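Local coordinates for protein glutaminyl-tRNA synthetase (Saccharomyces cerevisiae, PDB 3TL4) that attaches glutamine to its cognate tRNA in an ATP-driven reaction, the N-terminal piece described here being the appended tRNA-binding domain of the synthetase, at residues T8-Q13 with L37-P42; E71-G76 with G80-S85; E135-L138 with K143-P146. One frame throughout, in Å; residues are numbered along the deposited sequence.

Interaction 1: T8-Q13 with L37-P42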
ATOM      1  N   THR A   8      20.698   7.924 -15.424  1.00 31.64           N
ATOM      2  CA  THR A   8      21.483   6.953 -14.672  1.00 37.69           C
ATOM      3  C   THR A   8      22.143   7.599 -13.462  1.00 45.32           C
ATOM      4  O   THR A   8      22.128   7.043 -12.359  1.00 45.37           O
ATOM      5  CB  THR A   8      22.593   6.326 -15.540  1.00 42.83           C
ATOM      6  OG1 THR A   8      22.009   5.467 -16.523  1.00 48.02           O
ATOM      7  CG2 THR A   8      23.538   5.506 -14.680  1.00 47.21           C
ATOM      8  N   GLN A   9      22.739   8.767 -13.680  1.00 48.16           N
ATOM      9  CA  GLN A   9      23.481   9.455 -12.632  1.00 47.00           C
ATOM     10  C   GLN A   9      22.581   9.800 -11.437  1.00 42.84           C
ATOM     11  O   GLN A   9      22.919   9.500 -10.294  1.00 48.47           O
ATOM     12  CB  GLN A   9      24.147  10.710 -13.195  1.00 54.04           C
ATOM     13  CG  GLN A   9      25.545  10.980 -12.649  1.00 68.82           C
ATOM     14  CD  GLN A   9      26.265  12.091 -13.405  1.00 77.79           C
ATOM     15  OE1 GLN A   9      26.253  13.252 -12.989  1.00 79.78           O
ATOM     16  NE2 GLN A   9      26.898  11.736 -14.523  1.00 78.68           N
ATOM     17  N   LEU A  10      21.430  10.410 -11.704  1.00 37.14           N
ATOM     18  CA  LEU A  10      20.519  10.832 -10.637  1.00 34.78           C
ATOM     19  C   LEU A  10      20.005   9.658  -9.808  1.00 29.79           C
ATOM     20  O   LEU A  10      19.996   9.712  -8.583  1.00 29.24           O
ATOM     21  CB  LEU A  10      19.337  11.604 -11.218  1.00 35.54           C
ATOM     22  CG  LEU A  10      18.236  12.002 -10.236  1.00 36.21           C
ATOM     23  CD1 LEU A  10      18.786  12.928  -9.159  1.00 38.45           C
ATOM     24  CD2 LEU A  10      17.070  12.658 -10.972  1.00 26.95           C
ATOM     25  N   PHE A  11      19.584   8.601 -10.493  1.00 32.16           N
ATOM     26  CA  PHE A  11      18.965   7.442  -9.854  1.00 38.19           C
ATOM     27  C   PHE A  11      19.905   6.714  -8.913  1.00 42.15           C
ATOM     28  O   PHE A  11      19.502   6.288  -7.830  1.00 43.12           O
ATOM     29  CB  PHE A  11      18.449   6.459 -10.910  1.00 38.33           C
ATOM     30  CG  PHE A  11      17.349   7.018 -11.769  1.00 37.11           C
ATOM     31  CD1 PHE A  11      16.704   8.196 -11.420  1.00 39.97           C
ATOM     32  CD2 PHE A  11      16.954   6.366 -12.922  1.00 39.00           C
ATOM     33  CE1 PHE A  11      15.681   8.710 -12.211  1.00 37.15           C
ATOM     34  CE2 PHE A  11      15.936   6.878 -13.716  1.00 37.06           C
ATOM     35  CZ  PHE A  11      15.300   8.049 -13.359  1.00 31.86           C
ATOM     36  N   SER A  12      21.155   6.552  -9.329  1.00 42.77           N
ATOM     37  CA  SER A  12      22.118   5.870  -8.481  1.00 45.06           C
ATOM     38  C   SER A  12      22.587   6.794  -7.364  1.00 46.84           C
ATOM     39  O   SER A  12      23.021   6.329  -6.313  1.00 51.52           O
ATOM     40  CB  SER A  12      23.297   5.357  -9.295  1.00 48.52           C
ATOM     41  OG  SER A  12      23.953   6.434  -9.934  1.00 55.00           O
ATOM     42  N   GLN A  13      22.487   8.101  -7.591  1.00 42.77           N
ATOM     43  CA  GLN A  13      22.824   9.080  -6.560  1.00 46.08           C
ATOM     44  C   GLN A  13      21.804   9.108  -5.431  1.00 47.27           C
ATOM     45  O   GLN A  13      22.163   9.344  -4.276  1.00 50.79           O
ATOM     46  CB  GLN A  13      22.990  10.472  -7.159  1.00 51.18           C
ATOM     47  CG  GLN A  13      24.316  10.647  -7.871  1.00 67.10           C
ATOM     48  CD  GLN A  13      24.313  11.806  -8.843  1.00 75.84           C
ATOM     49  OE1 GLN A  13      23.281  12.447  -9.064  1.00 77.84           O
ATOM     50  NE2 GLN A  13      25.473  12.082  -9.434  1.00 78.22           N
ATOM     51  N   LEU A  37       9.925  13.642 -10.865  1.00 31.23           N
ATOM     52  CA  LEU A  37       9.430  13.486  -9.500  1.00 28.18           C
ATOM     53  C   LEU A  37      10.555  13.653  -8.469  1.00 25.67           C
ATOM     54  O   LEU A  37      10.418  14.418  -7.512  1.00 29.66           O
ATOM     55  CB  LEU A  37       8.716  12.140  -9.318  1.00 25.11           C
ATOM     56  CG  LEU A  37       7.445  11.918 -10.150  1.00 21.84           C
ATOM     57  CD1 LEU A  37       6.997  10.456 -10.126  1.00 17.75           C
ATOM     58  CD2 LEU A  37       6.301  12.852  -9.733  1.00 18.40           C
ATOM     59  N   ILE A  38      11.664  12.945  -8.663  1.00 24.08           N
ATOM     60  CA  ILE A  38      12.835  13.130  -7.803  1.00 28.28           C
ATOM     61  C   ILE A  38      13.342  14.594  -7.746  1.00 32.31           C
ATOM     62  O   ILE A  38      13.815  15.055  -6.710  1.00 30.86           O
ATOM     63  CB  ILE A  38      13.990  12.206  -8.219  1.00 33.50           C
ATOM     64  CG1 ILE A  38      13.642  10.749  -7.912  1.00 34.70           C
ATOM     65  CG2 ILE A  38      15.273  12.598  -7.503  1.00 33.44           C
ATOM     66  CD1 ILE A  38      14.708   9.768  -8.316  1.00 31.62           C
ATOM     67  N   LYS A  39      13.249  15.316  -8.856  1.00 29.66           N
ATOM     68  CA  LYS A  39      13.777  16.682  -8.917  1.00 34.91           C
ATOM     69  C   LYS A  39      12.908  17.720  -8.197  1.00 41.25           C
ATOM     70  O   LYS A  39      13.363  18.828  -7.940  1.00 49.26           O
ATOM     71  CB  LYS A  39      14.010  17.116 -10.369  1.00 35.88           C
ATOM     72  CG  LYS A  39      15.208  16.470 -11.041  1.00 37.95           C
ATOM     73  CD  LYS A  39      16.519  16.991 -10.472  1.00 43.56           C
ATOM     74  CE  LYS A  39      17.682  16.661 -11.413  1.00 52.53           C
ATOM     75  NZ  LYS A  39      19.005  17.159 -10.941  1.00 56.88           N
ATOM     76  N   GLU A  40      11.662  17.371  -7.878  1.00 41.30           N
ATOM     77  CA  GLU A  40      10.798  18.278  -7.127  1.00 47.12           C
ATOM     78  C   GLU A  40      10.748  17.926  -5.631  1.00 44.92           C
ATOM     79  O   GLU A  40       9.738  18.130  -4.956  1.00 50.02           O
ATOM     80  CB  GLU A  40       9.396  18.399  -7.761  1.00 56.22           C
ATOM     81  CG  GLU A  40       8.620  17.099  -7.985  1.00 64.17           C
ATOM     82  CD  GLU A  40       7.319  17.322  -8.770  1.00 72.66           C
ATOM     83  OE1 GLU A  40       6.985  18.496  -9.049  1.00 77.63           O
ATOM     84  OE2 GLU A  40       6.631  16.331  -9.114  1.00 70.23           O
ATOM     85  N   THR A  41      11.855  17.379  -5.138  1.00 43.61           N
ATOM     86  CA  THR A  41      12.064  17.144  -3.719  1.00 37.73           C
ATOM     87  C   THR A  41      13.286  17.962  -3.335  1.00 42.44           C
ATOM     88  O   THR A  41      14.131  18.252  -4.186  1.00 44.59           O
ATOM     89  CB  THR A  41      12.400  15.663  -3.405  1.00 35.54           C
ATOM     90  OG1 THR A  41      13.586  15.286  -4.106  1.00 33.20           O
ATOM     91  CG2 THR A  41      11.268  14.727  -3.795  1.00 32.71           C
ATOM     92  N   PRO A  42      13.397  18.324  -2.051  1.00 42.04           N
ATOM     93  CA  PRO A  42      14.517  19.120  -1.530  1.00 46.27           C
ATOM     94  C   PRO A  42      15.883  18.547  -1.906  1.00 48.98           C
ATOM     95  O   PRO A  42      16.078  17.340  -1.867  1.00 50.14           O
ATOM     96  CB  PRO A  42      14.315  19.042  -0.019  1.00 42.76           C
ATOM     97  CG  PRO A  42      12.834  18.867   0.140  1.00 37.68           C
ATOM     98  CD  PRO A  42      12.409  18.008  -1.005  1.00 37.08           C
TER

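Interaction 2: E71-G76 with G80-S85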
ATOM      1  N   GLU A  71       3.371  16.949  -7.127  1.00 23.37           N
ATOM      2  CA  GLU A  71       4.257  17.204  -5.989  1.00 21.00           C
ATOM      3  C   GLU A  71       3.577  16.967  -4.641  1.00 27.47           C
ATOM      4  O   GLU A  71       4.240  16.808  -3.623  1.00 29.15           O
ATOM      5  CB  GLU A  71       4.830  18.625  -6.042  1.00 29.10           C
ATOM      6  CG  GLU A  71       3.820  19.743  -5.760  1.00 32.95           C
ATOM      7  CD  GLU A  71       3.010  20.181  -6.991  1.00 34.29           C
ATOM      8  OE1 GLU A  71       3.208  19.632  -8.103  1.00 36.16           O
ATOM      9  OE2 GLU A  71       2.164  21.085  -6.834  1.00 31.13           O
ATOM     10  N   LEU A  72       2.250  16.961  -4.625  1.00 29.23           N
ATOM     11  CA  LEU A  72       1.541  16.688  -3.384  1.00 24.80           C
ATOM     12  C   LEU A  72       1.813  15.250  -2.988  1.00 20.85           C
ATOM     13  O   LEU A  72       2.095  14.955  -1.833  1.00 23.34           O
ATOM     14  CB  LEU A  72       0.041  16.889  -3.557  1.00 19.03           C
ATOM     15  CG  LEU A  72      -0.484  18.301  -3.738  1.00 21.62           C
ATOM     16  CD1 LEU A  72      -1.973  18.226  -4.038  1.00 18.52           C
ATOM     17  CD2 LEU A  72      -0.207  19.127  -2.485  1.00 23.10           C
ATOM     18  N   ILE A  73       1.724  14.350  -3.960  1.00 19.70           N
ATOM     19  CA  ILE A  73       2.029  12.937  -3.720  1.00 20.68           C
ATOM     20  C   ILE A  73       3.494  12.740  -3.315  1.00 24.52           C
ATOM     21  O   ILE A  73       3.791  12.046  -2.350  1.00 28.37           O
ATOM     22  CB  ILE A  73       1.732  12.077  -4.956  1.00 20.45           C
ATOM     23  CG1 ILE A  73       0.440  12.551  -5.638  1.00 22.64           C
ATOM     24  CG2 ILE A  73       1.664  10.597  -4.582  1.00 10.38           C
ATOM     25  CD1 ILE A  73       0.040  11.716  -6.861  1.00 17.44           C
ATOM     26  N   VAL A  74       4.412  13.349  -4.055  1.00 22.72           N
ATOM     27  CA  VAL A  74       5.822  13.263  -3.696  1.00 21.94           C
ATOM     28  C   VAL A  74       6.112  13.755  -2.266  1.00 23.57           C
ATOM     29  O   VAL A  74       6.806  13.084  -1.497  1.00 25.98           O
ATOM     30  CB  VAL A  74       6.707  14.006  -4.697  1.00 26.42           C
ATOM     31  CG1 VAL A  74       8.138  14.042  -4.196  1.00 24.02           C
ATOM     32  CG2 VAL A  74       6.620  13.338  -6.080  1.00 22.22           C
ATOM     33  N   ASN A  75       5.582  14.917  -1.906  1.00 21.03           N
ATOM     34  CA  ASN A  75       5.775  15.438  -0.556  1.00 22.97           C
ATOM     35  C   ASN A  75       5.213  14.487   0.503  1.00 24.13           C
ATOM     36  O   ASN A  75       5.787  14.320   1.575  1.00 27.47           O
ATOM     37  CB  ASN A  75       5.133  16.819  -0.406  1.00 28.99           C
ATOM     38  CG  ASN A  75       5.794  17.878  -1.287  1.00 36.19           C
ATOM     39  OD1 ASN A  75       6.995  17.818  -1.580  1.00 42.57           O
ATOM     40  ND2 ASN A  75       5.006  18.863  -1.702  1.00 31.94           N
ATOM     41  N   GLY A  76       4.085  13.859   0.186  1.00 22.48           N
ATOM     42  CA  GLY A  76       3.479  12.883   1.066  1.00 20.93           C
ATOM     43  C   GLY A  76       4.370  11.674   1.259  1.00 29.99           C
ATOM     44  O   GLY A  76       4.515  11.167   2.370  1.00 34.26           O
ATOM     45  N   GLY A  80       6.528  10.968   4.860  1.00 32.62           N
ATOM     46  CA  GLY A  80       6.081   9.826   5.652  1.00 34.25           C
ATOM     47  C   GLY A  80       4.572   9.711   5.824  1.00 35.08           C
ATOM     48  O   GLY A  80       4.088   8.841   6.544  1.00 28.47           O
ATOM     49  N   ASP A  81       3.824  10.592   5.165  1.00 33.96           N
ATOM     50  CA  ASP A  81       2.367  10.514   5.176  1.00 34.19           C
ATOM     51  C   ASP A  81       1.874   9.291   4.390  1.00 34.69           C
ATOM     52  O   ASP A  81       1.017   8.538   4.858  1.00 27.30           O
ATOM     53  CB  ASP A  81       1.758  11.802   4.614  1.00 31.74           C
ATOM     54  CG  ASP A  81       1.890  12.995   5.575  1.00 41.11           C
ATOM     55  OD1 ASP A  81       2.135  12.782   6.794  1.00 40.59           O
ATOM     56  OD2 ASP A  81       1.734  14.149   5.109  1.00 43.95           O
ATOM     57  N   LEU A  82       2.438   9.092   3.205  1.00 32.55           N
ATOM     58  CA  LEU A  82       2.071   7.973   2.346  1.00 29.15           C
ATOM     59  C   LEU A  82       3.119   6.878   2.471  1.00 34.29           C
ATOM     60  O   LEU A  82       4.199   6.981   1.884  1.00 32.58           O
ATOM     61  CB  LEU A  82       1.981   8.440   0.895  1.00 27.67           C
ATOM     62  CG  LEU A  82       1.051   9.628   0.631  1.00 24.85           C
ATOM     63  CD1 LEU A  82       1.136  10.046  -0.819  1.00 22.71           C
ATOM     64  CD2 LEU A  82      -0.392   9.287   1.000  1.00 23.64           C
ATOM     65  N   LYS A  83       2.793   5.832   3.232  1.00 35.03           N
ATOM     66  CA  LYS A  83       3.749   4.781   3.582  1.00 35.45           C
ATOM     67  C   LYS A  83       3.667   3.531   2.710  1.00 37.26           C
ATOM     68  O   LYS A  83       4.615   2.752   2.672  1.00 40.81           O
ATOM     69  CB  LYS A  83       3.584   4.354   5.051  1.00 35.79           C
ATOM     70  CG  LYS A  83       3.742   5.456   6.076  1.00 45.91           C
ATOM     71  CD  LYS A  83       5.137   6.076   6.035  1.00 58.26           C
ATOM     72  CE  LYS A  83       6.192   5.157   6.641  1.00 68.31           C
ATOM     73  NZ  LYS A  83       7.539   5.802   6.739  1.00 68.68           N
ATOM     74  N   THR A  84       2.546   3.310   2.030  1.00 33.86           N
ATOM     75  CA  THR A  84       2.388   2.065   1.264  1.00 33.26           C
ATOM     76  C   THR A  84       2.083   2.315  -0.213  1.00 30.56           C
ATOM     77  O   THR A  84       1.683   3.420  -0.596  1.00 27.50           O
ATOM     78  CB  THR A  84       1.292   1.146   1.871  1.00 32.27           C
ATOM     79  OG1 THR A  84       0.026   1.804   1.805  1.00 30.96           O
ATOM     80  CG2 THR A  84       1.596   0.829   3.323  1.00 31.67           C
ATOM     81  N   SER A  85       2.291   1.284  -1.031  1.00 27.94           N
ATOM     82  CA  SER A  85       1.941   1.322  -2.447  1.00 33.41           C
ATOM     83  C   SER A  85       0.466   1.607  -2.591  1.00 28.79           C
ATOM     84  O   SER A  85       0.034   2.272  -3.537  1.00 24.37           O
ATOM     85  CB  SER A  85       2.226  -0.020  -3.112  1.00 36.50           C
ATOM     86  OG  SER A  85       3.604  -0.308  -3.078  1.00 52.09           O
TER

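Interaction 3: E135-L138 with K143-P146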
ATOM      1  N   GLU A 135     -22.869 -19.675  11.936  1.00 20.26           N
ATOM      2  CA  GLU A 135     -23.346 -21.029  11.598  1.00 20.60           C
ATOM      3  C   GLU A 135     -22.714 -21.618  10.337  1.00 19.34           C
ATOM      4  O   GLU A 135     -22.528 -22.819  10.254  1.00 20.02           O
ATOM      5  CB  GLU A 135     -24.871 -21.082  11.526  1.00 20.87           C
ATOM      6  CG  GLU A 135     -25.512 -20.745  12.855  1.00 27.25           C
ATOM      7  CD  GLU A 135     -27.014 -20.789  12.811  1.00 36.08           C
ATOM      8  OE1 GLU A 135     -27.612 -19.842  12.261  1.00 33.68           O
ATOM      9  OE2 GLU A 135     -27.595 -21.771  13.334  1.00 40.14           O
ATOM     10  N   ARG A 136     -22.387 -20.781   9.358  1.00 16.44           N
ATOM     11  CA  ARG A 136     -21.655 -21.257   8.189  1.00 19.60           C
ATOM     12  C   ARG A 136     -20.274 -21.729   8.647  1.00 22.13           C
ATOM     13  O   ARG A 136     -19.784 -22.747   8.203  1.00 21.24           O
ATOM     14  CB  ARG A 136     -21.520 -20.153   7.129  1.00 10.57           C
ATOM     15  CG  ARG A 136     -20.910 -20.629   5.815  1.00 14.07           C
ATOM     16  CD  ARG A 136     -21.202 -19.673   4.646  1.00 15.16           C
ATOM     17  NE  ARG A 136     -20.740 -18.314   4.923  1.00 21.27           N
ATOM     18  CZ  ARG A 136     -19.506 -17.887   4.688  1.00 23.96           C
ATOM     19  NH1 ARG A 136     -18.598 -18.709   4.155  1.00 20.85           N
ATOM     20  NH2 ARG A 136     -19.180 -16.641   4.975  1.00 21.11           N
ATOM     21  N   ILE A 137     -19.664 -20.978   9.558  1.00 24.41           N
ATOM     22  CA  ILE A 137     -18.365 -21.349  10.106  1.00 24.49           C
ATOM     23  C   ILE A 137     -18.375 -22.571  11.039  1.00 21.38           C
ATOM     24  O   ILE A 137     -17.461 -23.363  10.998  1.00 21.57           O
ATOM     25  CB  ILE A 137     -17.699 -20.172  10.815  1.00 18.73           C
ATOM     26  CG1 ILE A 137     -17.451 -19.042   9.809  1.00 14.82           C
ATOM     27  CG2 ILE A 137     -16.390 -20.620  11.421  1.00 18.98           C
ATOM     28  CD1 ILE A 137     -17.035 -17.741  10.469  1.00 14.29           C
ATOM     29  N   LEU A 138     -19.398 -22.720  11.875  1.00 25.05           N
ATOM     30  CA  LEU A 138     -19.510 -23.895  12.746  1.00 26.83           C
ATOM     31  C   LEU A 138     -19.704 -25.170  11.942  1.00 29.11           C
ATOM     32  O   LEU A 138     -19.221 -26.233  12.317  1.00 31.07           O
ATOM     33  CB  LEU A 138     -20.673 -23.747  13.728  1.00 22.87           C
ATOM     34  CG  LEU A 138     -20.412 -22.908  14.977  1.00 23.75           C
ATOM     35  CD1 LEU A 138     -21.687 -22.720  15.776  1.00 18.00           C
ATOM     36  CD2 LEU A 138     -19.355 -23.584  15.816  1.00 20.91           C
ATOM     37  N   LYS A 143     -11.764 -25.952   7.571  1.00 21.49           N
ATOM     38  CA  LYS A 143     -11.734 -25.873   6.112  1.00 25.90           C
ATOM     39  C   LYS A 143     -12.108 -24.490   5.569  1.00 24.53           C
ATOM     40  O   LYS A 143     -11.769 -24.144   4.436  1.00 26.94           O
ATOM     41  CB  LYS A 143     -12.671 -26.917   5.498  1.00 32.80           C
ATOM     42  CG  LYS A 143     -12.266 -28.356   5.765  1.00 39.60           C
ATOM     43  CD  LYS A 143     -13.291 -29.320   5.188  1.00 50.38           C
ATOM     44  CE  LYS A 143     -12.842 -30.782   5.344  1.00 54.35           C
ATOM     45  NZ  LYS A 143     -12.835 -31.268   6.763  1.00 50.03           N
ATOM     46  N   LEU A 144     -12.807 -23.702   6.371  1.00 18.59           N
ATOM     47  CA  LEU A 144     -13.294 -22.399   5.928  1.00 19.72           C
ATOM     48  C   LEU A 144     -12.324 -21.264   6.246  1.00 22.43           C
ATOM     49  O   LEU A 144     -12.494 -20.145   5.773  1.00 22.46           O
ATOM     50  CB  LEU A 144     -14.673 -22.108   6.547  1.00 29.56           C
ATOM     51  CG  LEU A 144     -15.438 -20.880   6.058  1.00 30.65           C
ATOM     52  CD1 LEU A 144     -15.430 -20.819   4.537  1.00 36.52           C
ATOM     53  CD2 LEU A 144     -16.870 -20.861   6.596  1.00 25.57           C
ATOM     54  N   VAL A 145     -11.299 -21.547   7.042  1.00 28.17           N
ATOM     55  CA  VAL A 145     -10.365 -20.499   7.450  1.00 27.87           C
ATOM     56  C   VAL A 145      -9.718 -19.716   6.282  1.00 31.67           C
ATOM     57  O   VAL A 145      -9.546 -18.496   6.371  1.00 36.21           O
ATOM     58  CB  VAL A 145      -9.311 -21.016   8.463  1.00 23.26           C
ATOM     59  CG1 VAL A 145      -8.197 -20.011   8.633  1.00 24.54           C
ATOM     60  CG2 VAL A 145      -9.976 -21.314   9.827  1.00 18.99           C
ATOM     61  N   PRO A 146      -9.365 -20.401   5.179  1.00 23.46           N
ATOM     62  CA  PRO A 146      -8.846 -19.605   4.054  1.00 23.40           C
ATOM     63  C   PRO A 146      -9.911 -18.668   3.445  1.00 28.88           C
ATOM     64  O   PRO A 146      -9.577 -17.625   2.875  1.00 24.86           O
ATOM     65  CB  PRO A 146      -8.414 -20.665   3.044  1.00 18.94           C
ATOM     66  CG  PRO A 146      -8.143 -21.908   3.897  1.00 22.04           C
ATOM     67  CD  PRO A 146      -9.192 -21.851   4.970  1.00 21.83           C
TER

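Interaction 1: T8-Q13 with L37-P42
Ile38 uses both of its branches against helix 4-13. Across the two segments, its CA and that of Leu10 make the nearest backbone approach, 8.5 Å, so the helices meet through side chains, and no hydrogen bond crosses between them. The methyl CG2 of Ile38 lies opposite the forked end of Leu10, 3.9 Å from Leu10 CD1 and equally far from Leu10 CD2, which places it against both prongs of the fork. The other branch serves a second partner. With CG1 beside the backbone N (chi1 -69°) and the chain then fully extended, CD1 of Ile38 reaches 4.0 Å from CD1 of Phe11, approaching the ring obliquely. Although the CB of Phe11 points away from the 37-42 segment, the ring comes back within reach of Ile38; the same ring also packs on Ser31, Leu34 and Phe16.

Lys39 follows at the exposed margin. Its aliphatic chain is bent at chi2 (-71°), bringing CE to 4.1 Å from Leu10 CD2, so a methylene group extends the apolar cover of the leucine.

Further along, the hydroxyl OG1 of Thr41 donates to the carbonyl O of Ile38 at 2.6 Å, tilted 23° from the carbonyl plane, so a side chain takes up this helical acceptor. Glu40 and Thr41 turn instead to helix 70-78, where Glu40 OE2 is hydrogen-bonded to Ser70. The 177 Å² buried between the segments is thus small and apolar, concentrated on Leu10 and Ile38. This is plain helix-to-helix packing, joining helix 4-13 to the C-terminal end of helix 28-39 within the all-helical N-terminal part of the tRNA-binding domain.

Interaction 2: E71-G76 with G80-S85
Gly76 O is the polar centre of this contact, taking backbone N-H groups from the chain that has just left helix 70-78. Leu82 N donates to Gly76 O at 3.1 Å in a nearly linear bond, with an N-H...O angle of 175°. The donor nevertheless stands above the carbonyl plane, 63° out of it, so the straightness belongs to the N-H and not to the acceptor's geometry. Asp81 N is nearer to Gly76 O, 2.9 Å, but its N-H points poorly at the oxygen, and the bond is weak. The turn that permits this is made at Gly80, whose positive phi of 87° would jam a side chain against the preceding carbonyl.

Leu82 seals the turn from the apolar side. Its CG lies 3.9 Å from Gly76 C, and its CD1 goes on to lie 3.8 Å from Ile73 CG2. A CB on Gly76 would collide with Leu82 CD1, falling only 2.9 Å from it, so the bare backbone leaves the leucine its place. Replacing this leucine by an alanine would probably open a gap beside Gly76 and take from Ile73 CG2 the methyl it meets here, while the backbone bond to Gly76 O could persist.

Several other polar groups have partners nearby in the fold. Asp81 OD2 accepts from Asn79 ND2, Lys83 N donates to Gln87 OE1, and Ser85 OG bonds to Asn57 OD1 on helix 49-62. Thr84 OG1 accepts from Gln87 N, an N-cap for helix 85-98. Leu82 also packs on Ala91 of that helix and on Val113. The arrangement is a Schellman motif ending helix 70-78, followed closely by a threonine N-cap that starts the next helix: a short loop joining two consecutive helices, 70-78 and 85-98, of the helical domain.

Interaction 3: E135-L138 with K143-P146
Leu144 meets both Arg136 and Ile137 with its CD2 methyl, while CD1 touches only the arginine of the two; the leucine accounts for most of the 136 Å² buried here. Its CG is anti to the backbone N (chi1 -172°), which extends the leucine toward helix 134-140. CD2 then sits 3.7 Å from CG1 of Ile137, and the two side chains cross at about a right angle. Ile137 presents this CG1 branch from beside its own backbone N.

The second partner is a charged side chain. Arg136 also leaves its backbone with CG anti to N, but the bend at chi3 (57°) brings NH1 up to the two leucine methyls. NH1 comes within 3.7 Å of Leu144 CD2 and 3.8 Å of Leu144 CD1, approached obliquely, while the arginine methylene CG adds a touch on CD2 at 4.1 Å. These are van der Waals contacts of a charged group with methyls, not hydrogen bonds. What fixes the guanidinium lies outside: NH2 is hydrogen-bonded to Asn133 OD1 and Tyr129 OH, while NH1 lies against the leucine.

Leu144 stands in the short 3-10 segment leading into helix 145-153, which touches helix 134-140 again through Ile148 against Ile137 and Asp151 beside Arg136. Leu138 and Val145 face helix 166-178, which packs against both helices.

Interactions 1 and 2 are neighbours, their centres about 16 Å apart, and meet at helix 70-78, which carries 71-76 and is touched by Leu37, Glu40 and Thr41 through Glu71 and Val74. Interaction 3 lies on the other side of the chain's centre, about 50 Å and 39 Å from them, centre to centre, in a separate group of helices. Interaction 2 is the buried one and closest to the centre of the chain; interactions 1 and 3 are partly buried, with Lys39 and Arg136 at their exposed margins. Chemistry follows place: backbone hydrogen bonds cross only the helix-ending turn of 71-76 with 80-85, whereas the other two join their segments through side-chain packing alone.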